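Local coordinates for protein peptidoglycan N-acetylglucosamine deacetylase (Bacillus cereus, PDB 5O6Y) that catalyses removal of the acetyl group from N-acetylglucosamine residues of cell wall peptidoglycan, and also acts on soluble chitin substrates and N-acetylchitooligomers, with zinc as cofactor, at residues 25-30 / 48-53; 137-142 / 167-172; 74-79 / 111-116; 81-86 / 117-122. All coordinates share one frame; numbering follows the deposited sequence.

Contact 1 of 4, residues 25-30 / 48-53; sequences LTFDDG and VKATFF. With 5YA (4-naphthalen-1-yl-~{N}-oxidanyl-benzamide), chain H.
Thr26, Phe27 and Asp28 pair in parallel with Thr51, Phe52 and Phe53 in the beta-alpha-beta unit of strand 22-28, helix 37-45 and strand 51-54, in the buried centre of the NodB homology domain. The backbones are stitched alternately: Thr51 N donates to Leu25 O, Phe27 N to Thr51 O at 3.0 Å, and Phe53 N to Phe27 O at 2.8 Å. Past Asp28 the pairing thins to a weak bond of 3.3 Å from Asp29 N to Phe53 O. Phe27 and Phe52 point to the same side of the sheet, where both meet residues of helix 37-45. Their planes differ by 22°, yet the rings are slid so far apart that they barely overlap; the nearest side-chain contact is from Phe27 CB to Phe52 CD2 at 3.6 Å. Ala50 CB abuts the edge of the Phe27 ring, 3.7 Å from CE2. Thr26 and Asp28 face the other side. With chi1 at 62°, the Thr26 hydroxyl is turned to the carbonyl of Ile170 and the guanidinium of Arg117. Asp28, the predicted proton acceptor, sits beside Asp29, an experimentally established zinc ligand. The Asp28 carboxylate stands almost upright to the Phe53 ring, its plane turned by 83°. OD1 of Asp28 lies 3.2 Å from Phe53 CB, while OD2 is 2.8 Å from O1 of the bound hydroxamate.

Contact 2 of 4, residues 137-142 / 167-172; sequences MIVQWS and GSVILQ. With NA (sodium ion), chain N; PE3 (3,6,9,12,15,18,21,24,27,30,33,36,39-tridecaoxahentetracontane-1,41-diol), chain I; 5YA (4-naphthalen-1-yl-~{N}-oxidanyl-benzamide), chain H.
Trp141 lays one face of its indole on the CD2 methyl of Leu171, which sits 3.6 Å from the centroid of the six-membered ring and 17° off its normal, a CH-pi contact. A polyethylene glycol fragment covers the opposite face, nearer the rim, with its C24 3.5 Å from Trp141 NE1. Trp141 and Leu171 also line the pocket of the bound hydroxamate: Trp141 CZ2 is 3.3 Å from ligand C12, and Leu171 CD2 3.5 Å from C13. The indole is brought over Leu171 by a chi1 of 61°, which sets CG between the backbone N and the carbonyl carbon. Leu171 belongs to strand 169-173, a neighbour of strand 22-28, whereas Trp141 follows strand 137-139, so the contact links two parts of the beta/alpha barrel beside the pocket. One residue further on, Ser142 N donates to Val169 O at 3.0 Å. In return Val169 N donates to Ser142 OG, and the two bonds pair the segments reciprocally. Val169 CG1 touches Gln140 O and Val139 CG1. A sodium ion bridges the two segments, bound by Ser142 OG at 2.8 Å and by Ser168 OG at 2.6 Å; the latter is also hydrogen-bonded to Phe165 N.

Contact 3 of 4, residues 74-79 / 111-116; sequences HVIGNH and YAPKFI. With 5YA (4-naphthalen-1-yl-~{N}-oxidanyl-benzamide), chain H.
Asn78 and Phe115 are joined backbone to backbone, with Asn78 N donating to Phe115 O at 2.8 Å in an almost straight bond of 177°. Just beyond it, Ile116 CA sends a C-H to Asn78 O over 3.3 Å, and Ile116 CG1 rests on Asn78 CB. At the other end of the contact the Tyr111 hydroxyl takes the place of a backbone partner: its OH accepts the N-H of Ile76 at 3.0 Å. The phenol crosses the Ile76 side chain at a slant, so that the same OH also presses against Ile76 CB. A chi1 of 63° sets the ring between the backbone N and the carbonyl carbon, from where OH reaches Ile76 N. Between these two ends, Pro113 lies alongside Ile76, its CB 3.3 Å from Ile76 O, and a water that donates to Ile76 O at 2.9 Å also meets Phe115 N weakly. Another water bridges Asn78 ND2 and Pro113 O.

Next to Asn78, the zinc ligand His79 donates from NE2 to O2 of the bound hydroxamate at 2.7 Å, its imidazole oriented by Arg117 O through ND1. Outside this, the Asn78 amide spans Thr80 N through OD1 and Ile98 O of helix 91-109 through ND2, while Ile76 packs against helices 63-71 and 91-109, and Pro113 against 91-109. The single bridge of Asn78 with Ile116 makes strands 75-78 and 115-116 neighbours, consistent with the distorted beta/alpha barrel of the polysaccharide deacetylase family.

Contact 4 of 4, residues 81-86 / 117-122; sequences YSHPNL and RPPYGE. With 5YA (4-naphthalen-1-yl-~{N}-oxidanyl-benzamide), chain H.
Pro118 begins the contact, its CB meeting CD1 of Leu86 at 4.0 Å, with the two side chains at about a right angle. Pro119 lies over one face of the His83 imidazole, sliding past it in the opposite direction. Its CB stands 3.4 Å from the ring centroid, 16° off the normal, in a CH-pi contact, while CG touches Pro84 O. This proline is partly hydroxylated in the natural protein, though not in this structure. Its contact, together with that of Tyr120, probably limits the tilt of the ring of His83, a zinc ligand, whose NE2 donates to O2 of the bound hydroxamate in a very short hydrogen bond of doubtful length. The imidazole reaches both residues with CG anti to the backbone N, chi1 -151°. Tyr120 follows from another side: the edge of His83 turns toward the phenol face, offset, with planes 73° apart, and His83 ND1 donates a weak bond of 3.3 Å to Tyr120 OH. The Tyr120 edge runs along the backbone of Pro84 and Asn85. Gly121 N donates back to Pro118 O at 3.0 Å and closes a type II beta turn, from which Glu122 emerges to cross Asn85. There Asn85 OD1, already engaged by Ala87 N, lies 3.3 Å from Glu122 CB, and Leu86 CB packs on Glu122 O at 3.5 Å. Both segments are loops at the rim of the pocket. Residues 81-86 lead from strand 75-78 into helix 91-109, which packs against Tyr81, Pro84 and Leu86; residues 117-122 connect strand 115-116 to helix 125-133, where Gln127 binds Leu86 O.

From the N terminus, contact 1 closes first, returning the chain after helix 37-45 to pair strand 51-54 with strand 22-28. Contacts 3 and 4 open next, at 74-79 and 81-86, and close in the same order at 111-116 and 117-122. They therefore cross rather than nest, and both span helix 91-109. Contact 2 comes last, in series with the rest, bringing 167-172 back to 137-142 around helix 153-161. Strand 51-54 joins contact 1 to contact 3, strand 22-28 joins it to contact 2, and strands 115-116 and 137-139 join contacts 3 and 2. Arg117 reaches Thr26, Val139 and His79, and all four contacts meet the bound hydroxamate.

Contact 1 of 4, residues 25-30 / 48-53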
# COMPACT_ATOMS: atom_id res chain seq x y z
N LEU A 25 2.98 -0.63 -7.34
CA LEU A 25 3.62 0.26 -6.38
C LEU A 25 2.64 0.59 -5.26
O LEU A 25 1.49 0.96 -5.53
CB LEU A 25 4.10 1.54 -7.05
CG LEU A 25 5.22 1.44 -8.09
CD1 LEU A 25 5.35 2.75 -8.87
CD2 LEU A 25 6.53 1.09 -7.42
N THR A 26 3.08 0.44 -4.02
CA THR A 26 2.27 0.78 -2.85
C THR A 26 3.07 1.69 -1.93
O THR A 26 4.31 1.62 -1.89
CB THR A 26 1.81 -0.47 -2.08
OG1 THR A 26 2.94 -1.18 -1.58
CG2 THR A 26 0.99 -1.38 -2.99
N PHE A 27 2.36 2.54 -1.19
CA PHE A 27 2.97 3.54 -0.34
C PHE A 27 2.24 3.58 1.00
O PHE A 27 1.01 3.57 1.03
CB PHE A 27 2.95 4.93 -1.01
CG PHE A 27 3.71 4.98 -2.31
CD1 PHE A 27 5.06 5.29 -2.32
CD2 PHE A 27 3.08 4.71 -3.51
CE1 PHE A 27 5.76 5.34 -3.52
CE2 PHE A 27 3.77 4.76 -4.70
CZ PHE A 27 5.12 5.07 -4.71
N ASP A 28 3.00 3.63 2.09
CA ASP A 28 2.45 3.47 3.43
C ASP A 28 2.72 4.69 4.30
O ASP A 28 3.67 5.45 4.06
CB ASP A 28 3.05 2.23 4.11
CG ASP A 28 2.38 0.95 3.67
OD1 ASP A 28 1.48 1.01 2.81
OD2 ASP A 28 2.75 -0.12 4.18
N ASP A 29 1.86 4.86 5.30
CA ASP A 29 1.96 5.77 6.45
C ASP A 29 1.45 7.17 6.14
O ASP A 29 1.35 7.98 7.06
CB ASP A 29 3.38 5.87 7.03
CG ASP A 29 3.89 4.54 7.53
OD1 ASP A 29 3.07 3.66 7.86
OD2 ASP A 29 5.12 4.37 7.60
N GLY A 30 1.12 7.49 4.89
CA GLY A 30 0.62 8.79 4.55
C GLY A 30 -0.82 8.98 5.00
O GLY A 30 -1.42 8.11 5.63
N VAL A 48 1.73 6.76 -14.16
CA VAL A 48 1.66 5.58 -13.32
C VAL A 48 0.68 5.82 -12.18
O VAL A 48 0.75 6.85 -11.50
CB VAL A 48 3.06 5.21 -12.77
CG1 VAL A 48 2.94 4.34 -11.53
CG2 VAL A 48 3.87 4.50 -13.84
N LYS A 49 -0.23 4.87 -11.98
CA LYS A 49 -1.10 4.84 -10.81
C LYS A 49 -0.48 3.96 -9.73
O LYS A 49 0.37 3.11 -10.00
CB LYS A 49 -2.49 4.33 -11.17
CG LYS A 49 -3.18 5.09 -12.28
CD LYS A 49 -3.22 6.58 -11.99
CE LYS A 49 -3.90 7.33 -13.12
NZ LYS A 49 -3.82 8.81 -12.92
N ALA A 50 -0.93 4.16 -8.49
CA ALA A 50 -0.40 3.41 -7.36
C ALA A 50 -1.51 3.21 -6.33
O ALA A 50 -2.66 3.62 -6.53
CB ALA A 50 0.81 4.11 -6.74
N THR A 51 -1.15 2.56 -5.22
CA THR A 51 -2.08 2.28 -4.14
C THR A 51 -1.48 2.81 -2.84
O THR A 51 -0.35 2.44 -2.49
CB THR A 51 -2.36 0.78 -4.02
OG1 THR A 51 -2.81 0.27 -5.29
CG2 THR A 51 -3.43 0.51 -2.98
N PHE A 52 -2.22 3.66 -2.15
CA PHE A 52 -1.75 4.30 -0.93
C PHE A 52 -2.50 3.73 0.27
O PHE A 52 -3.73 3.86 0.36
CB PHE A 52 -1.94 5.82 -1.00
CG PHE A 52 -1.02 6.50 -1.97
CD1 PHE A 52 -1.31 6.52 -3.33
CD2 PHE A 52 0.13 7.13 -1.53
CE1 PHE A 52 -0.46 7.14 -4.23
CE2 PHE A 52 0.98 7.76 -2.42
CZ PHE A 52 0.68 7.77 -3.77
N PHE A 53 -1.77 3.11 1.19
CA PHE A 53 -2.33 2.64 2.45
C PHE A 53 -2.17 3.75 3.48
O PHE A 53 -1.06 3.99 3.98
CB PHE A 53 -1.66 1.35 2.90
CG PHE A 53 -2.10 0.14 2.14
CD1 PHE A 53 -1.30 -0.40 1.14
CD2 PHE A 53 -3.32 -0.46 2.41
CE1 PHE A 53 -1.70 -1.52 0.43
CE2 PHE A 53 -3.73 -1.57 1.70
CZ PHE A 53 -2.92 -2.10 0.71
C1 5YA H . 11.71 -4.45 6.98
C2 5YA H . 10.60 -3.60 7.04
C3 5YA H . 9.36 -4.07 7.48
C4 5YA H . 9.23 -5.44 7.87
C5 5YA H . 10.36 -6.30 7.81
C6 5YA H . 11.61 -5.79 7.36
C7 5YA H . 7.98 -5.97 8.32
C8 5YA H . 7.89 -7.31 8.69
O1 5YA H . 3.86 -0.79 6.64
C9 5YA H . 9.00 -8.15 8.63
C10 5YA H . 10.23 -7.67 8.20
C11 5YA H . 8.20 -3.14 7.51
C12 5YA H . 7.22 -3.26 6.54
C13 5YA H . 6.13 -2.42 6.53
N1 5YA H . 4.72 0.54 8.19
C14 5YA H . 6.00 -1.43 7.48
C15 5YA H . 6.98 -1.29 8.46
C16 5YA H . 8.08 -2.14 8.47
C17 5YA H . 4.77 -0.53 7.41
O2 5YA H . 3.59 1.38 8.12
O HOH W 1 1.49 0.60 -9.59
O HOH W 2 -0.44 -0.06 -6.78

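Contact 2 of 4, residues 137-142 / 167-172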
# COMPACT_ATOMS: atom_id res chain seq x y z
N MET A 137 -9.83 -7.19 1.78
CA MET A 137 -8.75 -8.03 1.26
C MET A 137 -7.43 -7.48 1.77
O MET A 137 -7.13 -6.30 1.57
CB MET A 137 -8.75 -8.09 -0.27
CG MET A 137 -7.61 -8.95 -0.81
SD MET A 137 -7.75 -9.45 -2.53
CE MET A 137 -6.28 -10.46 -2.69
N ILE A 138 -6.67 -8.33 2.42
CA ILE A 138 -5.37 -7.95 2.96
C ILE A 138 -4.28 -8.29 1.95
O ILE A 138 -4.21 -9.41 1.46
CB ILE A 138 -5.08 -8.62 4.32
CG1 ILE A 138 -5.91 -7.99 5.44
CG2 ILE A 138 -3.60 -8.50 4.67
CD1 ILE A 138 -7.31 -8.53 5.54
N VAL A 139 -3.44 -7.31 1.65
CA VAL A 139 -2.33 -7.48 0.72
C VAL A 139 -1.05 -7.03 1.41
O VAL A 139 -0.95 -5.88 1.83
CB VAL A 139 -2.54 -6.70 -0.59
CG1 VAL A 139 -1.27 -6.71 -1.42
CG2 VAL A 139 -3.70 -7.30 -1.37
N GLN A 140 -0.09 -7.94 1.52
CA GLN A 140 1.22 -7.59 2.06
C GLN A 140 2.12 -7.06 0.95
O GLN A 140 1.75 -6.11 0.26
CB GLN A 140 1.86 -8.81 2.74
CG GLN A 140 0.99 -9.46 3.81
CD GLN A 140 1.05 -8.75 5.15
OE1 GLN A 140 1.36 -7.56 5.22
NE2 GLN A 140 0.74 -9.47 6.22
N TRP A 141 3.28 -7.67 0.77
CA TRP A 141 4.22 -7.24 -0.26
C TRP A 141 5.23 -8.35 -0.50
O TRP A 141 5.41 -9.24 0.33
CB TRP A 141 4.94 -5.95 0.14
CG TRP A 141 5.75 -6.09 1.39
CD1 TRP A 141 7.07 -6.43 1.48
CD2 TRP A 141 5.29 -5.90 2.74
NE1 TRP A 141 7.46 -6.46 2.80
CE2 TRP A 141 6.39 -6.14 3.59
CE3 TRP A 141 4.06 -5.56 3.30
CZ2 TRP A 141 6.29 -6.05 4.97
CZ3 TRP A 141 3.97 -5.46 4.68
CH2 TRP A 141 5.07 -5.71 5.50
N SER A 142 5.89 -8.29 -1.66
CA SER A 142 6.93 -9.24 -2.01
C SER A 142 8.27 -8.61 -2.36
O SER A 142 9.26 -9.33 -2.51
CB SER A 142 6.48 -10.13 -3.19
OG SER A 142 6.26 -9.37 -4.36
N GLY A 167 3.81 -9.71 -11.17
CA GLY A 167 2.98 -9.83 -9.99
C GLY A 167 3.58 -9.25 -8.72
O GLY A 167 2.95 -9.36 -7.66
N SER A 168 4.76 -8.65 -8.79
CA SER A 168 5.40 -8.12 -7.60
C SER A 168 4.61 -6.96 -7.01
O SER A 168 4.08 -6.11 -7.74
CB SER A 168 6.83 -7.66 -7.91
OG SER A 168 7.66 -8.75 -8.23
N VAL A 169 4.51 -6.93 -5.69
CA VAL A 169 3.91 -5.82 -4.95
C VAL A 169 5.02 -5.16 -4.15
O VAL A 169 5.59 -5.76 -3.23
CB VAL A 169 2.77 -6.30 -4.03
CG1 VAL A 169 2.21 -5.13 -3.24
CG2 VAL A 169 1.68 -6.98 -4.85
N ILE A 170 5.34 -3.91 -4.50
CA ILE A 170 6.51 -3.22 -3.96
C ILE A 170 6.06 -2.31 -2.82
O ILE A 170 5.00 -1.68 -2.90
CB ILE A 170 7.22 -2.41 -5.06
CG1 ILE A 170 7.41 -3.29 -6.31
CG2 ILE A 170 8.56 -1.90 -4.56
CD1 ILE A 170 7.88 -2.53 -7.53
N LEU A 171 6.86 -2.23 -1.77
CA LEU A 171 6.52 -1.47 -0.58
C LEU A 171 7.42 -0.25 -0.47
O LEU A 171 8.65 -0.38 -0.46
CB LEU A 171 6.63 -2.35 0.67
CG LEU A 171 6.64 -1.66 2.04
CD1 LEU A 171 5.45 -0.73 2.22
CD2 LEU A 171 6.66 -2.71 3.13
N GLN A 172 6.81 0.93 -0.41
CA GLN A 172 7.52 2.16 -0.10
C GLN A 172 6.73 2.93 0.96
O GLN A 172 5.60 2.57 1.30
CB GLN A 172 7.75 3.01 -1.35
CG GLN A 172 8.93 2.56 -2.18
CD GLN A 172 9.09 3.35 -3.47
OE1 GLN A 172 8.17 3.42 -4.28
NE2 GLN A 172 10.26 3.97 -3.65
NA NA N . 7.59 -10.67 -6.42
O25 PE3 I . 7.60 -9.92 4.04
C24 PE3 I . 6.36 -9.76 3.40
C23 PE3 I . 5.25 -10.03 4.41
O22 PE3 I . 5.76 -9.80 5.69
C1 5YA H . 11.71 -4.45 6.98
C2 5YA H . 10.60 -3.60 7.04
C3 5YA H . 9.36 -4.07 7.48
C4 5YA H . 9.23 -5.44 7.87
C5 5YA H . 10.36 -6.30 7.81
C6 5YA H . 11.61 -5.79 7.36
C7 5YA H . 7.98 -5.97 8.32
C8 5YA H . 7.89 -7.31 8.69
O1 5YA H . 3.86 -0.79 6.64
C9 5YA H . 9.00 -8.15 8.63
C10 5YA H . 10.23 -7.67 8.20
C11 5YA H . 8.20 -3.14 7.51
C12 5YA H . 7.22 -3.26 6.54
C13 5YA H . 6.13 -2.42 6.53
N1 5YA H . 4.72 0.54 8.19
C14 5YA H . 6.00 -1.43 7.48
C15 5YA H . 6.98 -1.29 8.46
C16 5YA H . 8.08 -2.14 8.47
C17 5YA H . 4.77 -0.53 7.41
O2 5YA H . 3.59 1.38 8.12
O HOH W 3 9.95 -11.49 -4.90

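Contact 3 of 4, residues 74-79 / 111-116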
# COMPACT_ATOMS: atom_id res chain seq x y z
N HIS A 74 -5.65 7.36 -8.24
CA HIS A 74 -5.00 6.37 -7.40
C HIS A 74 -6.03 5.69 -6.50
O HIS A 74 -7.16 6.14 -6.33
CB HIS A 74 -3.89 7.01 -6.57
CG HIS A 74 -2.82 7.66 -7.38
ND1 HIS A 74 -2.09 6.98 -8.34
CD2 HIS A 74 -2.35 8.93 -7.39
CE1 HIS A 74 -1.22 7.81 -8.89
NE2 HIS A 74 -1.36 9.00 -8.33
N VAL A 75 -5.61 4.57 -5.91
CA VAL A 75 -6.46 3.77 -5.03
C VAL A 75 -5.96 3.94 -3.60
O VAL A 75 -4.75 3.96 -3.35
CB VAL A 75 -6.48 2.29 -5.45
CG1 VAL A 75 -7.21 1.44 -4.42
CG2 VAL A 75 -7.13 2.15 -6.82
N ILE A 76 -6.90 4.07 -2.66
CA ILE A 76 -6.60 4.30 -1.26
C ILE A 76 -6.85 3.01 -0.48
O ILE A 76 -7.86 2.32 -0.70
CB ILE A 76 -7.45 5.46 -0.70
CG1 ILE A 76 -6.96 6.79 -1.28
CG2 ILE A 76 -7.45 5.48 0.82
CD1 ILE A 76 -7.90 7.95 -1.05
N GLY A 77 -5.93 2.68 0.42
CA GLY A 77 -6.07 1.51 1.26
C GLY A 77 -6.05 1.82 2.75
O GLY A 77 -5.58 2.88 3.16
N ASN A 78 -6.55 0.89 3.56
CA ASN A 78 -6.69 1.08 5.00
C ASN A 78 -5.44 0.56 5.70
O ASN A 78 -5.12 -0.63 5.61
CB ASN A 78 -7.94 0.36 5.50
CG ASN A 78 -8.33 0.76 6.91
OD1 ASN A 78 -7.47 1.08 7.74
ND2 ASN A 78 -9.62 0.73 7.19
N HIS A 79 -4.74 1.45 6.41
CA HIS A 79 -3.51 1.10 7.11
C HIS A 79 -3.65 1.27 8.62
O HIS A 79 -2.68 1.59 9.31
CB HIS A 79 -2.35 1.95 6.58
CG HIS A 79 -0.99 1.35 6.82
ND1 HIS A 79 -0.78 -0.01 6.89
CD2 HIS A 79 0.22 1.93 7.01
CE1 HIS A 79 0.50 -0.24 7.11
NE2 HIS A 79 1.13 0.92 7.19
N TYR A 111 -15.49 6.51 -0.80
CA TYR A 111 -15.76 5.08 -0.77
C TYR A 111 -15.03 4.46 0.41
O TYR A 111 -14.01 4.97 0.87
CB TYR A 111 -15.33 4.39 -2.08
CG TYR A 111 -13.85 4.45 -2.36
CD1 TYR A 111 -13.29 5.55 -3.01
CD2 TYR A 111 -13.00 3.41 -2.00
CE1 TYR A 111 -11.93 5.60 -3.27
CE2 TYR A 111 -11.65 3.45 -2.26
CZ TYR A 111 -11.11 4.56 -2.90
OH TYR A 111 -9.76 4.61 -3.16
N ALA A 112 -15.57 3.35 0.89
CA ALA A 112 -14.90 2.58 1.93
C ALA A 112 -13.85 1.68 1.30
O ALA A 112 -14.20 0.79 0.52
CB ALA A 112 -15.91 1.75 2.71
N PRO A 113 -12.56 1.88 1.60
CA PRO A 113 -11.52 1.08 0.94
C PRO A 113 -11.65 -0.40 1.25
O PRO A 113 -11.94 -0.80 2.38
CB PRO A 113 -10.22 1.66 1.51
CG PRO A 113 -10.59 3.04 1.98
CD PRO A 113 -12.00 2.93 2.47
N LYS A 114 -11.45 -1.22 0.22
CA LYS A 114 -11.53 -2.66 0.36
C LYS A 114 -10.22 -3.28 0.85
O LYS A 114 -10.24 -4.32 1.51
CB LYS A 114 -11.92 -3.30 -0.97
CG LYS A 114 -12.22 -4.79 -0.90
CD LYS A 114 -12.23 -5.42 -2.28
CE LYS A 114 -12.76 -6.84 -2.25
NZ LYS A 114 -14.20 -6.88 -1.88
N PHE A 115 -9.09 -2.65 0.54
CA PHE A 115 -7.78 -3.24 0.83
C PHE A 115 -7.27 -2.78 2.19
O PHE A 115 -7.33 -1.59 2.52
CB PHE A 115 -6.78 -2.89 -0.27
CG PHE A 115 -6.97 -3.69 -1.53
CD1 PHE A 115 -7.94 -3.34 -2.45
CD2 PHE A 115 -6.19 -4.81 -1.77
CE1 PHE A 115 -8.13 -4.08 -3.60
CE2 PHE A 115 -6.37 -5.55 -2.92
CZ PHE A 115 -7.34 -5.19 -3.84
N ILE A 116 -6.78 -3.74 2.97
CA ILE A 116 -6.15 -3.49 4.26
C ILE A 116 -4.71 -3.96 4.18
O ILE A 116 -4.42 -5.00 3.56
CB ILE A 116 -6.89 -4.22 5.40
CG1 ILE A 116 -8.29 -3.64 5.60
CG2 ILE A 116 -6.11 -4.16 6.71
CD1 ILE A 116 -9.04 -4.27 6.76
C1 5YA H . 11.71 -4.45 6.98
C2 5YA H . 10.60 -3.60 7.04
C3 5YA H . 9.36 -4.07 7.48
C4 5YA H . 9.23 -5.44 7.87
C5 5YA H . 10.36 -6.30 7.81
C6 5YA H . 11.61 -5.79 7.36
C7 5YA H . 7.98 -5.97 8.32
C8 5YA H . 7.89 -7.31 8.69
O1 5YA H . 3.86 -0.79 6.64
C9 5YA H . 9.00 -8.15 8.63
C10 5YA H . 10.23 -7.67 8.20
C11 5YA H . 8.20 -3.14 7.51
C12 5YA H . 7.22 -3.26 6.54
C13 5YA H . 6.13 -2.42 6.53
N1 5YA H . 4.72 0.54 8.19
C14 5YA H . 6.00 -1.43 7.48
C15 5YA H . 6.98 -1.29 8.46
C16 5YA H . 8.08 -2.14 8.47
C17 5YA H . 4.77 -0.53 7.41
O2 5YA H . 3.59 1.38 8.12
O HOH W 4 -9.66 6.78 -5.85
O HOH W 5 -9.10 -0.13 -1.60
O HOH W 6 -11.80 0.40 4.78

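Contact 4 of 4, residues 81-86 / 117-122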
# COMPACT_ATOMS: atom_id res chain seq x y z
N TYR A 81 -5.57 3.07 12.14
CA TYR A 81 -5.66 4.45 12.59
C TYR A 81 -4.34 4.96 13.17
O TYR A 81 -3.79 5.95 12.69
CB TYR A 81 -6.79 4.59 13.62
CG TYR A 81 -6.96 5.99 14.16
CD1 TYR A 81 -7.74 6.92 13.49
CD2 TYR A 81 -6.35 6.38 15.34
CE1 TYR A 81 -7.89 8.21 13.97
CE2 TYR A 81 -6.50 7.66 15.84
CZ TYR A 81 -7.27 8.57 15.15
OH TYR A 81 -7.42 9.85 15.64
N SER A 82 -3.83 4.29 14.21
CA SER A 82 -2.67 4.78 14.95
C SER A 82 -1.47 3.85 14.83
O SER A 82 -0.54 3.94 15.64
CB SER A 82 -3.03 5.01 16.42
OG SER A 82 -3.48 3.81 17.03
N HIS A 83 -1.46 2.96 13.84
CA HIS A 83 -0.33 2.10 13.52
C HIS A 83 0.13 1.25 14.70
O HIS A 83 1.29 1.36 15.12
CB HIS A 83 0.84 2.97 13.02
CG HIS A 83 1.75 2.27 12.06
ND1 HIS A 83 2.95 1.71 12.45
CD2 HIS A 83 1.65 2.05 10.73
CE1 HIS A 83 3.55 1.17 11.40
NE2 HIS A 83 2.78 1.37 10.34
N PRO A 84 -0.73 0.39 15.27
CA PRO A 84 -0.26 -0.49 16.35
C PRO A 84 0.11 -1.87 15.84
O PRO A 84 -0.25 -2.24 14.72
CB PRO A 84 -1.48 -0.55 17.28
CG PRO A 84 -2.63 -0.52 16.32
CD PRO A 84 -2.20 0.31 15.12
N ASN A 85 0.84 -2.64 16.65
CA ASN A 85 1.12 -4.03 16.32
C ASN A 85 -0.16 -4.83 16.51
O ASN A 85 -0.54 -5.15 17.64
CB ASN A 85 2.25 -4.57 17.19
CG ASN A 85 2.78 -5.91 16.72
OD1 ASN A 85 2.04 -6.72 16.16
ND2 ASN A 85 4.06 -6.16 16.96
N LEU A 86 -0.83 -5.16 15.40
CA LEU A 86 -2.13 -5.82 15.48
C LEU A 86 -2.06 -7.18 16.17
O LEU A 86 -3.08 -7.65 16.68
CB LEU A 86 -2.72 -5.99 14.08
CG LEU A 86 -3.28 -4.72 13.42
CD1 LEU A 86 -3.97 -5.07 12.12
CD2 LEU A 86 -4.24 -4.02 14.37
N ARG A 117 -3.80 -3.20 4.78
CA ARG A 117 -2.42 -3.66 4.98
C ARG A 117 -2.10 -3.51 6.46
O ARG A 117 -2.17 -2.39 7.00
CB ARG A 117 -1.42 -2.88 4.13
CG ARG A 117 0.02 -3.30 4.40
CD ARG A 117 0.99 -2.70 3.39
NE ARG A 117 0.91 -3.36 2.09
CZ ARG A 117 1.52 -2.92 1.00
NH1 ARG A 117 2.26 -1.82 1.06
NH2 ARG A 117 1.40 -3.57 -0.15
N PRO A 118 -1.76 -4.59 7.16
CA PRO A 118 -1.44 -4.48 8.58
C PRO A 118 -0.05 -3.91 8.78
O PRO A 118 0.89 -4.30 8.07
CB PRO A 118 -1.53 -5.94 9.07
CG PRO A 118 -1.17 -6.74 7.87
CD PRO A 118 -1.69 -5.98 6.67
N PRO A 119 0.11 -2.97 9.71
CA PRO A 119 1.45 -2.43 9.98
C PRO A 119 2.40 -3.52 10.45
O PRO A 119 2.01 -4.44 11.18
CB PRO A 119 1.19 -1.39 11.08
CG PRO A 119 -0.16 -1.72 11.63
CD PRO A 119 -0.93 -2.31 10.50
N TYR A 120 3.65 -3.41 10.02
CA TYR A 120 4.71 -4.40 10.26
C TYR A 120 4.37 -5.77 9.69
O TYR A 120 5.10 -6.74 9.95
CB TYR A 120 5.05 -4.54 11.75
CG TYR A 120 4.98 -3.25 12.54
CD1 TYR A 120 5.98 -2.29 12.44
CD2 TYR A 120 3.92 -2.99 13.40
CE1 TYR A 120 5.93 -1.12 13.17
CE2 TYR A 120 3.85 -1.82 14.13
CZ TYR A 120 4.86 -0.89 14.01
OH TYR A 120 4.79 0.28 14.73
N GLY A 121 3.29 -5.89 8.91
CA GLY A 121 2.86 -7.17 8.40
C GLY A 121 2.31 -8.12 9.44
O GLY A 121 2.09 -9.30 9.12
N GLU A 122 2.08 -7.66 10.66
CA GLU A 122 1.63 -8.51 11.75
C GLU A 122 0.11 -8.58 11.76
O GLU A 122 -0.57 -7.55 11.81
CB GLU A 122 2.13 -7.97 13.09
CG GLU A 122 3.63 -7.72 13.15
CD GLU A 122 4.38 -8.83 13.86
OE1 GLU A 122 3.82 -9.93 14.01
OE2 GLU A 122 5.54 -8.58 14.27
C1 5YA H . 11.71 -4.45 6.98
C2 5YA H . 10.60 -3.60 7.04
C3 5YA H . 9.36 -4.07 7.48
C4 5YA H . 9.23 -5.44 7.87
C5 5YA H . 10.36 -6.30 7.81
C6 5YA H . 11.61 -5.79 7.36
C7 5YA H . 7.98 -5.97 8.32
C8 5YA H . 7.89 -7.31 8.69
O1 5YA H . 3.86 -0.79 6.64
C9 5YA H . 9.00 -8.15 8.63
C10 5YA H . 10.23 -7.67 8.20
C11 5YA H . 8.20 -3.14 7.51
C12 5YA H . 7.22 -3.26 6.54
C13 5YA H . 6.13 -2.42 6.53
N1 5YA H . 4.72 0.54 8.19
C14 5YA H . 6.00 -1.43 7.48
C15 5YA H . 6.98 -1.29 8.46
C16 5YA H . 8.08 -2.14 8.47
C17 5YA H . 4.77 -0.53 7.41
O2 5YA H . 3.59 1.38 8.12